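Local coordinates for VP4 protein (Tellina virus 1, PDB 3P06) that is a viral serine protease that probably cleaves the birnavirus polyprotein into its products, here captured as an acyl-enzyme formed within one molecule, at residues G25-V30 and P96-N101; M122-V127 and V139-L144; L161-V164 and Q168-Q171. All coordinates share one frame; numbering follows the deposited sequence.

Contact 1: residues G25-V30 and P96-N101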
ATOM      1  N   GLY A  25       8.881   0.384  -6.084  1.00 16.46           N
ATOM      2  CA  GLY A  25       8.846   1.238  -4.913  1.00 16.69           C
ATOM      3  C   GLY A  25       7.736   0.808  -3.943  1.00 14.73           C
ATOM      4  O   GLY A  25       7.206  -0.300  -4.042  1.00 15.10           O
ATOM      5  N   ALA A  26       7.302   1.715  -3.058  1.00 14.72           N
ATOM      6  CA  ALA A  26       6.327   1.339  -2.059  1.00 12.08           C
ATOM      7  C   ALA A  26       5.425   2.494  -1.774  1.00 12.74           C
ATOM      8  O   ALA A  26       5.843   3.631  -1.864  1.00 13.88           O
ATOM      9  CB  ALA A  26       7.037   0.913  -0.783  1.00 11.65           C
ATOM     10  N   PHE A  27       4.171   2.180  -1.427  1.00 12.59           N
ATOM     11  CA  PHE A  27       3.287   3.175  -0.847  1.00 13.85           C
ATOM     12  C   PHE A  27       2.929   2.546   0.474  1.00 13.68           C
ATOM     13  O   PHE A  27       3.204   1.352   0.695  1.00 15.41           O
ATOM     14  CB  PHE A  27       1.980   3.386  -1.686  1.00 12.67           C
ATOM     15  CG  PHE A  27       2.106   4.392  -2.823  1.00 11.26           C
ATOM     16  CD1 PHE A  27       3.071   4.264  -3.782  1.00 13.79           C
ATOM     17  CD2 PHE A  27       1.243   5.514  -2.883  1.00 13.16           C
ATOM     18  CE1 PHE A  27       3.215   5.202  -4.841  1.00 14.21           C
ATOM     19  CE2 PHE A  27       1.364   6.483  -3.940  1.00 13.29           C
ATOM     20  CZ  PHE A  27       2.312   6.313  -4.934  1.00 15.46           C
HETATM   21  N   MSE A  28       2.334   3.328   1.344  1.00 13.16           N
HETATM   22  CA  MSE A  28       1.729   2.779   2.547  1.00 12.69           C
HETATM   23  C   MSE A  28       0.285   3.233   2.559  1.00 13.21           C
HETATM   24  O   MSE A  28      -0.020   4.388   2.207  1.00 13.33           O
HETATM   25  CB  MSE A  28       2.446   3.349   3.795  1.00 11.78           C
HETATM   26  CG  MSE A  28       1.772   2.750   5.025  1.00 16.20           C
HETATM   27 SE   MSE A  28       2.549   3.267   6.775  1.00 25.60          SE
HETATM   28  CE  MSE A  28       4.079   2.112   6.588  1.00 18.84           C
ATOM     29  N   ALA A  29      -0.619   2.326   2.896  1.00 12.56           N
ATOM     30  CA  ALA A  29      -2.012   2.721   3.172  1.00 14.48           C
ATOM     31  C   ALA A  29      -1.966   3.167   4.673  1.00 16.00           C
ATOM     32  O   ALA A  29      -1.888   2.311   5.567  1.00 16.28           O
ATOM     33  CB  ALA A  29      -2.965   1.495   3.049  1.00 12.98           C
ATOM     34  N   VAL A  30      -2.006   4.473   4.926  1.00 16.68           N
ATOM     35  CA  VAL A  30      -1.754   4.957   6.276  1.00 18.01           C
ATOM     36  C   VAL A  30      -3.109   5.215   6.930  1.00 19.39           C
ATOM     37  O   VAL A  30      -4.066   5.713   6.294  1.00 20.17           O
ATOM     38  CB  VAL A  30      -0.992   6.298   6.264  1.00 18.15           C
ATOM     39  CG1 VAL A  30      -0.682   6.806   7.786  1.00 16.52           C
ATOM     40  CG2 VAL A  30       0.256   6.211   5.403  1.00 18.24           C
ATOM     41  N   PRO A  96       4.846   9.963  -7.376  1.00 21.11           N
ATOM     42  CA  PRO A  96       4.236   9.478  -8.631  1.00 20.37           C
ATOM     43  C   PRO A  96       2.698   9.328  -8.516  1.00 19.18           C
ATOM     44  O   PRO A  96       2.104   9.159  -7.434  1.00 17.53           O
ATOM     45  CB  PRO A  96       4.870   8.112  -8.807  1.00 19.66           C
ATOM     46  CG  PRO A  96       5.045   7.609  -7.380  1.00 21.30           C
ATOM     47  CD  PRO A  96       5.440   8.868  -6.565  1.00 19.42           C
ATOM     48  N   GLN A  97       2.050   9.374  -9.660  1.00 20.28           N
ATOM     49  CA  GLN A  97       0.595   9.155  -9.743  1.00 20.41           C
ATOM     50  C   GLN A  97       0.321   7.710  -9.373  1.00 20.60           C
ATOM     51  O   GLN A  97       1.070   6.786  -9.788  1.00 22.16           O
ATOM     52  CB  GLN A  97       0.097   9.498 -11.147  1.00 21.65           C
ATOM     53  CG  GLN A  97      -1.408   9.255 -11.297  1.00 19.59           C
ATOM     54  CD  GLN A  97      -1.963   9.552 -12.706  1.00 26.39           C
ATOM     55  OE1 GLN A  97      -1.257   9.999 -13.578  1.00 26.45           O
ATOM     56  NE2 GLN A  97      -3.239   9.322 -12.885  1.00 20.05           N
ATOM     57  N   LEU A  98      -0.677   7.498  -8.518  1.00 18.88           N
ATOM     58  CA  LEU A  98      -1.033   6.170  -8.123  1.00 19.64           C
ATOM     59  C   LEU A  98      -2.108   5.613  -9.046  1.00 20.63           C
ATOM     60  O   LEU A  98      -3.106   6.274  -9.293  1.00 23.37           O
ATOM     61  CB  LEU A  98      -1.629   6.202  -6.710  1.00 18.34           C
ATOM     62  CG  LEU A  98      -2.096   4.850  -6.191  1.00 21.26           C
ATOM     63  CD1 LEU A  98      -0.850   3.877  -5.861  1.00 19.56           C
ATOM     64  CD2 LEU A  98      -2.897   5.102  -4.957  1.00 22.38           C
ATOM     65  N   ALA A  99      -1.914   4.404  -9.537  1.00 21.00           N
ATOM     66  CA  ALA A  99      -2.814   3.786 -10.522  1.00 22.03           C
ATOM     67  C   ALA A  99      -3.197   2.396 -10.099  1.00 22.34           C
ATOM     68  O   ALA A  99      -2.429   1.737  -9.418  1.00 22.19           O
ATOM     69  CB  ALA A  99      -2.136   3.746 -11.933  1.00 23.06           C
ATOM     70  N   PHE A 100      -4.410   1.970 -10.502  1.00 24.79           N
ATOM     71  CA  PHE A 100      -4.927   0.598 -10.356  1.00 23.93           C
ATOM     72  C   PHE A 100      -5.337   0.291  -8.919  1.00 22.69           C
ATOM     73  O   PHE A 100      -5.476   1.208  -8.119  1.00 22.78           O
ATOM     74  CB  PHE A 100      -3.943  -0.402 -10.950  1.00 27.65           C
ATOM     75  CG  PHE A 100      -3.266   0.088 -12.248  1.00 33.89           C
ATOM     76  CD1 PHE A 100      -3.881   1.037 -13.082  1.00 44.07           C
ATOM     77  CD2 PHE A 100      -2.029  -0.392 -12.615  1.00 40.72           C
ATOM     78  CE1 PHE A 100      -3.236   1.511 -14.288  1.00 50.33           C
ATOM     79  CE2 PHE A 100      -1.385   0.037 -13.793  1.00 44.97           C
ATOM     80  CZ  PHE A 100      -1.983   1.003 -14.635  1.00 47.54           C
ATOM     81  N   ASN A 101      -5.552  -0.968  -8.575  1.00 20.87           N
ATOM     82  CA  ASN A 101      -6.310  -1.254  -7.381  1.00 21.45           C
ATOM     83  C   ASN A 101      -5.606  -2.254  -6.465  1.00 21.20           C
ATOM     84  O   ASN A 101      -6.186  -2.736  -5.484  1.00 21.37           O
ATOM     85  CB  ASN A 101      -7.738  -1.729  -7.763  1.00 21.19           C
ATOM     86  CG  ASN A 101      -8.649  -0.562  -8.124  1.00 23.46           C
ATOM     87  OD1 ASN A 101      -8.499   0.004  -9.196  1.00 24.58           O
ATOM     88  ND2 ASN A 101      -9.587  -0.156  -7.200  1.00 21.51           N
TER

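Contact 2: residues M122-V127 and V139-L144. With SO4 (sulfate ion), chain B.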
HETATM    1  N   MSE A 122       4.779  -6.657   3.560  1.00 17.99           N
HETATM    2  CA  MSE A 122       4.134  -5.827   2.548  1.00 16.00           C
HETATM    3  C   MSE A 122       2.940  -6.616   2.055  1.00 16.43           C
HETATM    4  O   MSE A 122       2.938  -7.872   2.110  1.00 16.20           O
HETATM    5  CB  MSE A 122       5.086  -5.573   1.380  1.00 14.66           C
HETATM    6  CG  MSE A 122       6.338  -4.787   1.828  1.00 16.09           C
HETATM    7 SE   MSE A 122       7.352  -4.334   0.170  1.00 24.15          SE
HETATM    8  CE  MSE A 122       6.384  -2.671  -0.124  1.00 12.02           C
ATOM      9  N   VAL A 123       1.939  -5.911   1.552  1.00 15.68           N
ATOM     10  CA  VAL A 123       0.751  -6.631   1.113  1.00 17.58           C
ATOM     11  C   VAL A 123       0.314  -6.166  -0.284  1.00 16.28           C
ATOM     12  O   VAL A 123       0.312  -4.983  -0.543  1.00 16.35           O
ATOM     13  CB  VAL A 123      -0.373  -6.418   2.173  1.00 19.53           C
ATOM     14  CG1 VAL A 123      -1.720  -6.942   1.656  1.00 20.98           C
ATOM     15  CG2 VAL A 123       0.027  -7.097   3.560  1.00 20.07           C
ATOM     16  N   THR A 124      -0.046  -7.060  -1.190  1.00 16.78           N
ATOM     17  CA  THR A 124      -0.538  -6.604  -2.509  1.00 17.45           C
ATOM     18  C   THR A 124      -1.816  -7.363  -2.867  1.00 18.24           C
ATOM     19  O   THR A 124      -1.913  -8.584  -2.621  1.00 17.49           O
ATOM     20  CB  THR A 124       0.570  -6.772  -3.678  1.00 17.76           C
ATOM     21  OG1 THR A 124       0.154  -6.111  -4.894  1.00 22.98           O
ATOM     22  CG2 THR A 124       0.793  -8.218  -4.032  1.00 18.34           C
ATOM     23  N   GLY A 125      -2.742  -6.673  -3.538  1.00 19.22           N
ATOM     24  CA  GLY A 125      -3.870  -7.320  -4.180  1.00 18.71           C
ATOM     25  C   GLY A 125      -5.107  -6.433  -4.167  1.00 21.08           C
ATOM     26  O   GLY A 125      -5.229  -5.542  -3.331  1.00 20.13           O
ATOM     27  N   ALA A 126      -6.017  -6.690  -5.098  1.00 21.22           N
ATOM     28  CA  ALA A 126      -7.265  -5.995  -5.209  1.00 23.92           C
ATOM     29  C   ALA A 126      -8.255  -6.774  -4.343  1.00 25.00           C
ATOM     30  O   ALA A 126      -8.028  -7.945  -4.048  1.00 25.27           O
ATOM     31  CB  ALA A 126      -7.720  -5.971  -6.675  1.00 24.19           C
ATOM     32  N   VAL A 127      -9.336  -6.137  -3.927  1.00 27.32           N
ATOM     33  CA  VAL A 127     -10.301  -6.796  -3.029  1.00 29.97           C
ATOM     34  C   VAL A 127     -11.646  -6.752  -3.675  1.00 33.32           C
ATOM     35  O   VAL A 127     -12.045  -5.716  -4.215  1.00 34.71           O
ATOM     36  CB  VAL A 127     -10.343  -6.157  -1.589  1.00 30.55           C
ATOM     37  CG1 VAL A 127     -11.454  -6.811  -0.657  1.00 30.95           C
ATOM     38  CG2 VAL A 127      -8.940  -6.222  -0.923  1.00 25.74           C
ATOM     39  N   VAL A 139       5.122 -11.966  -8.363  1.00 22.30           N
ATOM     40  CA  VAL A 139       6.469 -12.375  -8.640  1.00 23.17           C
ATOM     41  C   VAL A 139       7.382 -11.167  -8.983  1.00 21.26           C
ATOM     42  O   VAL A 139       8.407 -11.036  -8.376  1.00 20.15           O
ATOM     43  CB  VAL A 139       6.500 -13.438  -9.733  1.00 25.54           C
ATOM     44  CG1 VAL A 139       7.909 -13.579 -10.311  1.00 26.81           C
ATOM     45  CG2 VAL A 139       6.046 -14.743  -9.084  1.00 29.28           C
ATOM     46  N   GLN A 140       6.940 -10.284  -9.873  1.00 19.89           N
ATOM     47  CA  GLN A 140       7.632  -9.030 -10.188  1.00 21.41           C
ATOM     48  C   GLN A 140       7.789  -8.089  -8.970  1.00 20.00           C
ATOM     49  O   GLN A 140       8.829  -7.419  -8.865  1.00 20.10           O
ATOM     50  CB  GLN A 140       6.944  -8.273 -11.315  1.00 21.34           C
ATOM     51  CG  GLN A 140       6.869  -9.035 -12.592  1.00 32.34           C
ATOM     52  CD  GLN A 140       8.034  -8.724 -13.490  1.00 42.83           C
ATOM     53  OE1 GLN A 140       9.179  -8.532 -13.030  1.00 46.51           O
ATOM     54  NE2 GLN A 140       7.760  -8.682 -14.807  1.00 51.84           N
ATOM     55  N   LYS A 141       6.790  -8.067  -8.069  1.00 17.53           N
ATOM     56  CA  LYS A 141       6.876  -7.238  -6.835  1.00 17.60           C
ATOM     57  C   LYS A 141       7.858  -7.850  -5.849  1.00 16.85           C
ATOM     58  O   LYS A 141       8.574  -7.133  -5.133  1.00 17.56           O
ATOM     59  CB  LYS A 141       5.495  -6.910  -6.236  1.00 14.44           C
ATOM     60  CG  LYS A 141       4.724  -5.996  -7.213  1.00 16.79           C
ATOM     61  CD  LYS A 141       3.221  -6.070  -7.065  1.00 17.48           C
ATOM     62  CE  LYS A 141       2.625  -4.824  -7.758  1.00 18.28           C
ATOM     63  NZ  LYS A 141       1.212  -5.040  -7.419  1.00 26.95           N
ATOM     64  N   GLN A 142       7.923  -9.177  -5.836  1.00 16.21           N
ATOM     65  CA  GLN A 142       8.953  -9.866  -5.079  1.00 16.83           C
ATOM     66  C   GLN A 142      10.324  -9.453  -5.604  1.00 16.94           C
ATOM     67  O   GLN A 142      11.206  -9.064  -4.822  1.00 17.20           O
ATOM     68  CB  GLN A 142       8.810 -11.432  -5.131  1.00 16.23           C
ATOM     69  CG  GLN A 142       7.662 -11.992  -4.248  1.00 19.50           C
ATOM     70  CD  GLN A 142       8.009 -12.032  -2.747  1.00 19.95           C
ATOM     71  OE1 GLN A 142       8.737 -11.168  -2.232  1.00 20.39           O
ATOM     72  NE2 GLN A 142       7.448 -12.983  -2.050  1.00 21.53           N
ATOM     73  N   LEU A 143      10.500  -9.543  -6.923  1.00 17.16           N
ATOM     74  CA  LEU A 143      11.818  -9.303  -7.527  1.00 19.82           C
ATOM     75  C   LEU A 143      12.292  -7.894  -7.409  1.00 19.23           C
ATOM     76  O   LEU A 143      13.490  -7.654  -7.242  1.00 21.72           O
ATOM     77  CB  LEU A 143      11.801  -9.625  -9.062  1.00 19.50           C
ATOM     78  CG  LEU A 143      11.832 -11.073  -9.407  1.00 26.82           C
ATOM     79  CD1 LEU A 143      11.443 -11.259 -10.898  1.00 30.69           C
ATOM     80  CD2 LEU A 143      13.203 -11.598  -9.180  1.00 30.24           C
ATOM     81  N   LEU A 144      11.387  -6.939  -7.568  1.00 18.03           N
ATOM     82  CA  LEU A 144      11.795  -5.545  -7.685  1.00 19.21           C
ATOM     83  C   LEU A 144      11.577  -4.759  -6.423  1.00 19.04           C
ATOM     84  O   LEU A 144      12.071  -3.646  -6.315  1.00 19.48           O
ATOM     85  CB  LEU A 144      11.020  -4.845  -8.819  1.00 19.39           C
ATOM     86  CG  LEU A 144      11.367  -5.426 -10.233  1.00 25.72           C
ATOM     87  CD1 LEU A 144      10.354  -4.977 -11.307  1.00 27.51           C
ATOM     88  CD2 LEU A 144      12.829  -5.171 -10.633  1.00 28.91           C
TER
HETATM   89  S   SO4 B 100      -1.028  -7.701  -7.906  1.00 31.49           S
HETATM   90  O1  SO4 B 100      -1.821  -7.770  -6.704  1.00 34.57           O
HETATM   91  O2  SO4 B 100       0.240  -8.380  -7.639  1.00 31.23           O
HETATM   92  O3  SO4 B 100      -1.766  -8.395  -8.940  1.00 35.42           O
HETATM   93  O4  SO4 B 100      -0.782  -6.382  -8.431  1.00 28.60           O

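Contact 3: residues L161-V164 and Q168-Q171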
ATOM      1  N   LEU A 161       3.651 -14.897   0.752  1.00 25.94           N
ATOM      2  CA  LEU A 161       2.928 -15.491   1.876  1.00 27.10           C
ATOM      3  C   LEU A 161       1.450 -15.483   1.499  1.00 26.13           C
ATOM      4  O   LEU A 161       0.824 -14.415   1.386  1.00 24.69           O
ATOM      5  CB  LEU A 161       3.181 -14.671   3.122  1.00 28.08           C
ATOM      6  CG  LEU A 161       2.714 -15.162   4.491  1.00 32.38           C
ATOM      7  CD1 LEU A 161       3.182 -14.151   5.563  1.00 29.78           C
ATOM      8  CD2 LEU A 161       1.186 -15.306   4.454  1.00 37.66           C
ATOM      9  N   LYS A 162       0.891 -16.656   1.232  1.00 26.32           N
ATOM     10  CA  LYS A 162      -0.417 -16.765   0.543  1.00 26.74           C
ATOM     11  C   LYS A 162      -1.632 -16.454   1.422  1.00 27.76           C
ATOM     12  O   LYS A 162      -1.823 -17.094   2.442  1.00 28.82           O
ATOM     13  CB  LYS A 162      -0.581 -18.146  -0.117  1.00 27.59           C
ATOM     14  CG  LYS A 162      -1.890 -18.239  -0.941  1.00 31.36           C
ATOM     15  CD  LYS A 162      -1.933 -19.389  -1.977  1.00 33.99           C
ATOM     16  CE  LYS A 162      -3.160 -19.185  -2.874  1.00 37.79           C
ATOM     17  NZ  LYS A 162      -3.315 -20.178  -3.952  1.00 39.72           N
ATOM     18  N   VAL A 163      -2.463 -15.485   1.018  1.00 27.22           N
ATOM     19  CA  VAL A 163      -3.706 -15.204   1.682  1.00 28.56           C
ATOM     20  C   VAL A 163      -4.806 -15.044   0.646  1.00 30.06           C
ATOM     21  O   VAL A 163      -4.619 -14.405  -0.383  1.00 28.59           O
ATOM     22  CB  VAL A 163      -3.698 -13.889   2.574  1.00 28.76           C
ATOM     23  CG1 VAL A 163      -2.826 -14.055   3.812  1.00 29.91           C
ATOM     24  CG2 VAL A 163      -3.224 -12.676   1.801  1.00 27.35           C
ATOM     25  N   VAL A 164      -5.979 -15.583   0.958  1.00 31.47           N
ATOM     26  CA  VAL A 164      -7.063 -15.561   0.013  1.00 33.09           C
ATOM     27  C   VAL A 164      -8.214 -14.671   0.498  1.00 33.98           C
ATOM     28  O   VAL A 164      -8.813 -13.957  -0.293  1.00 35.14           O
ATOM     29  CB  VAL A 164      -7.523 -17.005  -0.315  1.00 35.18           C
ATOM     30  CG1 VAL A 164      -8.675 -16.969  -1.322  1.00 37.52           C
ATOM     31  CG2 VAL A 164      -6.341 -17.792  -0.919  1.00 33.10           C
ATOM     32  N   GLN A 168      -8.154 -13.985   6.495  1.00 32.18           N
ATOM     33  CA  GLN A 168      -6.760 -14.502   6.562  1.00 31.94           C
ATOM     34  C   GLN A 168      -5.703 -13.402   6.572  1.00 29.67           C
ATOM     35  O   GLN A 168      -4.713 -13.498   7.292  1.00 29.85           O
ATOM     36  CB  GLN A 168      -6.420 -15.426   5.420  1.00 30.83           C
ATOM     37  CG  GLN A 168      -7.096 -16.772   5.532  1.00 36.16           C
ATOM     38  CD  GLN A 168      -7.181 -17.426   4.177  1.00 36.56           C
ATOM     39  OE1 GLN A 168      -6.711 -16.869   3.160  1.00 39.00           O
ATOM     40  NE2 GLN A 168      -7.775 -18.585   4.134  1.00 39.24           N
ATOM     41  N   LEU A 169      -5.920 -12.361   5.773  1.00 28.27           N
ATOM     42  CA  LEU A 169      -4.971 -11.274   5.697  1.00 27.46           C
ATOM     43  C   LEU A 169      -4.900 -10.565   7.070  1.00 28.16           C
ATOM     44  O   LEU A 169      -3.801 -10.232   7.549  1.00 26.47           O
ATOM     45  CB  LEU A 169      -5.417 -10.299   4.596  1.00 26.85           C
ATOM     46  CG  LEU A 169      -4.623  -9.000   4.491  1.00 27.08           C
ATOM     47  CD1 LEU A 169      -3.178  -9.232   4.197  1.00 26.27           C
ATOM     48  CD2 LEU A 169      -5.232  -8.109   3.457  1.00 30.00           C
ATOM     49  N   ARG A 170      -6.065 -10.333   7.705  1.00 29.67           N
ATOM     50  CA  ARG A 170      -6.065  -9.758   9.080  1.00 32.45           C
ATOM     51  C   ARG A 170      -5.241 -10.547  10.099  1.00 33.11           C
ATOM     52  O   ARG A 170      -4.560  -9.948  10.936  1.00 33.99           O
ATOM     53  CB  ARG A 170      -7.482  -9.553   9.638  1.00 33.17           C
ATOM     54  CG  ARG A 170      -8.238  -8.565   8.826  1.00 34.12           C
ATOM     55  CD  ARG A 170      -9.555  -8.226   9.459  1.00 39.74           C
ATOM     56  NE  ARG A 170     -10.273  -7.384   8.512  1.00 42.34           N
ATOM     57  CZ  ARG A 170     -11.335  -7.770   7.801  1.00 40.65           C
ATOM     58  NH1 ARG A 170     -11.855  -8.994   7.961  1.00 36.98           N
ATOM     59  NH2 ARG A 170     -11.892  -6.893   6.962  1.00 38.86           N
ATOM     60  N   GLN A 171      -5.320 -11.875  10.043  1.00 34.62           N
ATOM     61  CA  GLN A 171      -4.579 -12.733  10.970  1.00 36.87           C
ATOM     62  C   GLN A 171      -3.065 -12.591  10.732  1.00 35.58           C
ATOM     63  O   GLN A 171      -2.290 -12.509  11.660  1.00 37.27           O
ATOM     64  CB  GLN A 171      -5.015 -14.199  10.822  1.00 37.70           C
ATOM     65  CG  GLN A 171      -6.419 -14.560  11.418  1.00 43.37           C
ATOM     66  CD  GLN A 171      -6.553 -14.220  12.921  1.00 47.06           C
ATOM     67  OE1 GLN A 171      -6.220 -15.023  13.778  1.00 46.88           O
ATOM     68  NE2 GLN A 171      -7.058 -13.019  13.224  1.00 48.27           N
TER

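Contact 1: residues G25-V30 and P96-N101
Phe27 offers Leu98 a face of its ring and Pro96 the far edge, at CE1 and CZ. The CA–CB bond points toward 96-101, and CG lies anti to the carbonyl carbon (chi1 -86°), which carries the ring out from strand 21-31. On the CD2–CE2 side of the rim, CD2 comes within 4.0 Å of Leu98 CD1, and CE2 is 3.9 Å from the same methyl. This methyl sits over one ring face, close to its centre: Leu98 CD1 is 4.0 Å from the centroid of the Phe27 ring and only 12° off the normal, a well-centred CH-pi contact. With CG anti to the backbone N (chi1 178°), the leucine brings CD1 over the ring, its branched end supplying a methyl for the face. At the CE1 and CZ corner of the rim, the proline's compact ring gives a carbon to pack on. CZ lies 3.9 Å from Pro96 CG and 3.8 Å from Pro96 O, and this oxygen stands at the ring edge, in its plane. Asn43 supplies a hydrogen bond to the carbonyl, so the proline's polar atom has a partner although it adjoins an aromatic edge. A flat, apolar ring suits this buried place, where Leu12, Val14, Val78, Pro80 and Ala192 also touch it. Strands 21-31 and 98-99 belong to one mixed sheet, with 9-18 and 192-193 between them, yet the CA atoms of Phe27 and Leu98 are 9.0 Å apart, consistent with a strongly curled sheet whose separated strands come back together over a hydrophobic core.

Contact 2: residues M122-V127 and V139-L144
Thr124 and Lys141 bring their polar ends together beside a sulfate ion that probably came from the crystallisation liquor. Thr124 OG1 lies 2.9 Å from Lys141 NZ, and NZ gives a short hydrogen bond of 2.6 Å to sulfate O4. The hydroxyl OG1 of Thr124 is also 3.2 Å from sulfate O1, while its methyl CG2 faces the ion at 3.7 Å from O2. The threonine thus offers an oxygen toward the amine and a methyl alongside the anion. Backbone N-H groups of Leu136 and Leu137 hold the sulfate as well.

Beyond CG the lysine chain is extended, spanning the gap from the helix to the threonine with its full length. Its NZ end comes close to Ser102, the predicted nucleophile, with Lys141 as the predicted partner, consistent with a Ser/Lys catalytic dyad. Gly125, hydrogen-bonded through its backbone to Ser102, has unusual phi/psi of 148°/157° that suit a residue with no side chain, and its CA lies against sulfate O1.

Around this site, strand 122-123 pairs in parallel with 153-155, whose Ala155 touches Thr124; helix 138-149 presents Lys141 past Pro13 of strand 9-18, and helix 104-111 packs against Val123 and Val127.

Contact 3: residues L161-V164 and Q168-Q171
Val164 and Gln168 are joined by the one polar link of this contact, a hydrogen bond from Val164 N to Gln168 OE1 of 2.7 Å. It is straight at both ends: the N-H...O angle is 164°, and the donor stands almost on the continuation of the amide C=O bond, at 174°. Glutamine suits the place because its chain, extended beyond CG, is long enough to run back from the first turn of the helix to the backbone just before it, alongside the Val164 side chain with the same heading. Thr165 OG1 takes a hydrogen bond from Gln168 N, so the glutamine is tied by both its N-H and its side chain to the residues entering the helix.

The apolar part is built on Val163, whose CA–CB bond points toward the helix. One branch, CG1, rests on the helix backbone, 4.0 Å from Leu169 CA and equally far from Gln168 O, and it also grazes CB of Gln168. The other, CG2, meets a branch of the leucine, Leu169 CD1, at 4.2 Å. A branched, compact valine can therefore cover both backbone and side chain of the helix at once, and the longer leucine continues inward.

Strand 161-162 is an edge strand of the three-stranded parallel sheet, bonded to 153-155. After a short turn the chain enters helix 166-173, where Leu169 packs on Ala105 and Ala109 of helix 104-111, and Val172 touches both Leu161 and Val163.

Overall arrangement
From the N terminus, contact 1 comes first: residues 25-30 and 96-101 close a loop of 65 intervening residues, about a third of it strand, and bring together two strands of the mixed sheet that have two others between them. Contact 2 then closes a short loop of 11 residues, linking the start of the parallel sheet to helix 138-149. Contact 3 is shorter still, three residues separating the last strand of that sheet from helix 166-173. The loops follow in series, none nested or crossing. Contacts 1 and 2 touch where Ala26 packs on Met122 and Asn101 on Ala126; contacts 2 and 3 meet through Val123 and Leu169. Contact 2 thus lies between core and periphery.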